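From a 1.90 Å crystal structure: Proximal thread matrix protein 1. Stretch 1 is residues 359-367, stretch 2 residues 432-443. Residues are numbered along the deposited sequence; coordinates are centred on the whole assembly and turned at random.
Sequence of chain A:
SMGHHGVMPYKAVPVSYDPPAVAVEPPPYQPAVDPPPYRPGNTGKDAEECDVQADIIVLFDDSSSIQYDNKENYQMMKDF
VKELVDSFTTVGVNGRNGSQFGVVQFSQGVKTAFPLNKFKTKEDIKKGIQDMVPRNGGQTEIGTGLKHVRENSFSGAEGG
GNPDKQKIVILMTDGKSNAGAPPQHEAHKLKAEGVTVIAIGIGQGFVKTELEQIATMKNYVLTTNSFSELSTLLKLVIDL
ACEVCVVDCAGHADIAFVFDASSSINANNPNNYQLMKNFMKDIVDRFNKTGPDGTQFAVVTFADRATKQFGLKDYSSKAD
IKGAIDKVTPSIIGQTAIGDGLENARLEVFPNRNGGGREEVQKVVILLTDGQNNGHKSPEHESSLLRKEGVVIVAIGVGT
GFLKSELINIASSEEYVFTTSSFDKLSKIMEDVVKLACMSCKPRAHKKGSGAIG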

# COMPACT_ATOMS: atom_id res chain seq x y z
N GLU A 359 -0.58 -0.81 21.55
CA GLU A 359 -1.82 -1.06 20.81
C GLU A 359 -2.43 0.22 20.25
O GLU A 359 -2.47 1.24 20.94
CB GLU A 359 -2.83 -1.74 21.73
CG GLU A 359 -2.49 -3.18 22.07
CD GLU A 359 -3.60 -3.86 22.84
OE1 GLU A 359 -4.50 -4.43 22.20
OE2 GLU A 359 -3.57 -3.80 24.09
N GLU A 360 -2.92 0.13 19.01
CA GLU A 360 -3.55 1.25 18.31
C GLU A 360 -2.52 2.09 17.55
O GLU A 360 -2.86 3.07 16.88
CB GLU A 360 -4.31 2.15 19.29
CG GLU A 360 -3.53 3.40 19.69
CD GLU A 360 -3.74 3.79 21.14
OE1 GLU A 360 -4.40 3.02 21.88
OE2 GLU A 360 -3.22 4.85 21.55
N VAL A 361 -1.26 1.70 17.66
CA VAL A 361 -0.15 2.47 17.12
C VAL A 361 0.28 1.89 15.76
O VAL A 361 0.20 0.69 15.55
CB VAL A 361 1.03 2.43 18.12
CG1 VAL A 361 2.29 2.95 17.51
CG2 VAL A 361 0.66 3.21 19.39
N GLN A 362 0.71 2.75 14.85
CA GLN A 362 1.26 2.31 13.57
C GLN A 362 2.52 1.47 13.77
O GLN A 362 3.42 1.87 14.50
CB GLN A 362 1.66 3.51 12.73
CG GLN A 362 2.17 3.10 11.37
CD GLN A 362 1.11 2.37 10.57
OE1 GLN A 362 0.00 2.87 10.39
NE2 GLN A 362 1.44 1.17 10.11
N LYS A 363 2.59 0.33 13.10
CA LYS A 363 3.77 -0.54 13.17
C LYS A 363 4.47 -0.51 11.82
O LYS A 363 3.82 -0.57 10.78
CB LYS A 363 3.37 -1.98 13.52
CG LYS A 363 2.75 -2.12 14.92
CD LYS A 363 2.30 -3.54 15.21
CE LYS A 363 1.19 -4.00 14.28
NZ LYS A 363 -0.09 -3.25 14.50
N VAL A 364 5.80 -0.40 11.86
CA VAL A 364 6.61 -0.30 10.66
C VAL A 364 7.87 -1.16 10.81
O VAL A 364 8.49 -1.20 11.87
CB VAL A 364 7.08 1.17 10.38
CG1 VAL A 364 7.83 1.26 9.06
CG2 VAL A 364 5.88 2.13 10.38
N VAL A 365 8.24 -1.86 9.74
CA VAL A 365 9.53 -2.49 9.64
C VAL A 365 10.30 -1.85 8.50
O VAL A 365 9.79 -1.70 7.39
CB VAL A 365 9.42 -4.02 9.34
CG1 VAL A 365 10.77 -4.56 8.84
CG2 VAL A 365 8.97 -4.77 10.58
N ILE A 366 11.54 -1.47 8.77
CA ILE A 366 12.43 -1.04 7.72
C ILE A 366 13.53 -2.08 7.65
O ILE A 366 14.31 -2.22 8.57
CB ILE A 366 13.06 0.31 8.03
CG1 ILE A 366 11.97 1.38 8.19
CG2 ILE A 366 14.02 0.71 6.92
CD1 ILE A 366 12.47 2.67 8.76
N LEU A 367 13.57 -2.80 6.53
CA LEU A 367 14.54 -3.87 6.34
C LEU A 367 15.63 -3.45 5.35
O LEU A 367 15.34 -2.85 4.30
CB LEU A 367 13.85 -5.14 5.85
CG LEU A 367 14.72 -6.39 5.77
CD1 LEU A 367 13.93 -7.63 6.17
CD2 LEU A 367 15.31 -6.56 4.39
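Stretch 2 (432-443) DVVKLACMSCKP

Although stretch 2 ends in a strand, no backbone-to-backbone hydrogen bond joins it to the strand of stretch 1; the side chain of Gln362 makes the link instead. Its OE1 accepts a hydrogen bond from Cys441 N at 3.1 Å, with an angle of 155° at the hydrogen, while its NE2 donates to Lys363 O at 3.0 Å. An amide suits this buried place because it can accept and donate at once. The same side chain packs its CG 3.4 Å from Met439 O.

Stretch 2 begins with the last turns of a helix, 432-437, turns at Cys438 and continues extended through 439-443. Both parts run roughly against strand 362-367: the helix axis makes an angle of 152° with it and comes within 10.0 Å at closest approach; the axis of the second strand crosses at 139° and comes within 7.4 Å. In this register the CA of Gln362 is nearest that of Ser440, at 5.9 Å, and the CA of Val364 nearest that of Ala437, at 6.7 Å.

Strand alternation turns Gln362, Val364 and Ile366 toward stretch 2. Ile366 CD1 reaches Ala437 CB at 3.9 Å and Val433 CG1 at 4.5 Å; the small alanine and branched valine give the helix an apolar surface here. Val364 CG2 lies 4.0 Å from Ala437 O. At the exposed end, the long side chain of Lys442 extends its NZ to Glu360 O, a 2.9 Å hydrogen bond.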

# COMPACT_ATOMS: atom_id res chain seq x y z
N ASP A 432 12.71 9.79 0.94
CA ASP A 432 11.62 8.90 0.57
C ASP A 432 11.39 7.86 1.66
O ASP A 432 10.25 7.53 1.96
CB ASP A 432 11.90 8.22 -0.77
CG ASP A 432 11.71 9.16 -1.95
OD1 ASP A 432 10.99 10.17 -1.79
OD2 ASP A 432 12.28 8.89 -3.03
N VAL A 433 12.45 7.34 2.26
CA VAL A 433 12.27 6.33 3.30
C VAL A 433 11.63 6.93 4.54
O VAL A 433 10.74 6.33 5.11
CB VAL A 433 13.58 5.57 3.63
CG1 VAL A 433 13.42 4.71 4.87
CG2 VAL A 433 13.98 4.70 2.43
N VAL A 434 12.06 8.12 4.94
CA VAL A 434 11.46 8.83 6.08
C VAL A 434 9.96 9.07 5.90
O VAL A 434 9.18 8.89 6.85
CB VAL A 434 12.21 10.17 6.36
CG1 VAL A 434 11.45 11.05 7.32
CG2 VAL A 434 13.62 9.88 6.90
N LYS A 435 9.54 9.48 4.70
CA LYS A 435 8.12 9.71 4.44
C LYS A 435 7.31 8.45 4.67
O LYS A 435 6.18 8.53 5.15
CB LYS A 435 7.86 10.18 3.00
CG LYS A 435 8.23 11.63 2.71
CD LYS A 435 7.88 11.97 1.26
CE LYS A 435 8.45 13.31 0.82
NZ LYS A 435 8.17 13.60 -0.62
N LEU A 436 7.87 7.30 4.33
CA LEU A 436 7.20 6.03 4.62
C LEU A 436 7.30 5.67 6.11
O LEU A 436 6.33 5.24 6.72
CB LEU A 436 7.78 4.91 3.76
CG LEU A 436 7.69 5.15 2.24
CD1 LEU A 436 8.31 4.01 1.46
CD2 LEU A 436 6.25 5.35 1.82
N ALA A 437 8.48 5.82 6.71
CA ALA A 437 8.64 5.52 8.13
C ALA A 437 7.69 6.35 8.97
O ALA A 437 7.20 5.89 10.01
CB ALA A 437 10.08 5.76 8.58
N CYS A 438 7.42 7.59 8.53
CA CYS A 438 6.51 8.48 9.25
C CYS A 438 5.04 8.29 8.90
O CYS A 438 4.18 9.01 9.42
CB CYS A 438 6.91 9.95 8.99
SG CYS A 438 8.44 10.40 9.86
N MET A 439 4.73 7.37 7.99
CA MET A 439 3.35 7.21 7.56
C MET A 439 2.51 6.67 8.71
O MET A 439 2.93 5.76 9.43
CB MET A 439 3.24 6.30 6.35
CG MET A 439 1.90 6.38 5.62
SD MET A 439 1.88 5.30 4.17
CE MET A 439 2.13 3.75 5.00
N SER A 440 1.32 7.24 8.86
CA SER A 440 0.43 6.91 9.96
C SER A 440 -0.97 6.68 9.39
O SER A 440 -1.58 7.60 8.82
CB SER A 440 0.40 8.06 10.98
OG SER A 440 -0.48 7.76 12.04
N CYS A 441 -1.46 5.45 9.51
CA CYS A 441 -2.72 5.05 8.92
C CYS A 441 -3.77 4.78 9.99
O CYS A 441 -3.54 4.01 10.92
CB CYS A 441 -2.53 3.78 8.09
SG CYS A 441 -1.48 3.99 6.67
N LYS A 442 -4.93 5.42 9.85
CA LYS A 442 -6.01 5.30 10.82
C LYS A 442 -7.29 4.80 10.14
O LYS A 442 -7.76 5.41 9.17
CB LYS A 442 -6.25 6.66 11.49
CG LYS A 442 -5.23 7.01 12.57
CD LYS A 442 -5.55 6.28 13.87
CE LYS A 442 -4.31 6.01 14.72
NZ LYS A 442 -4.61 5.11 15.89
N PRO A 443 -7.87 3.69 10.64
CA PRO A 443 -9.15 3.19 10.12
C PRO A 443 -10.33 3.99 10.65
O PRO A 443 -10.41 4.21 11.85
CB PRO A 443 -9.20 1.75 10.65
CG PRO A 443 -8.40 1.78 11.89
CD PRO A 443 -7.30 2.79 11.66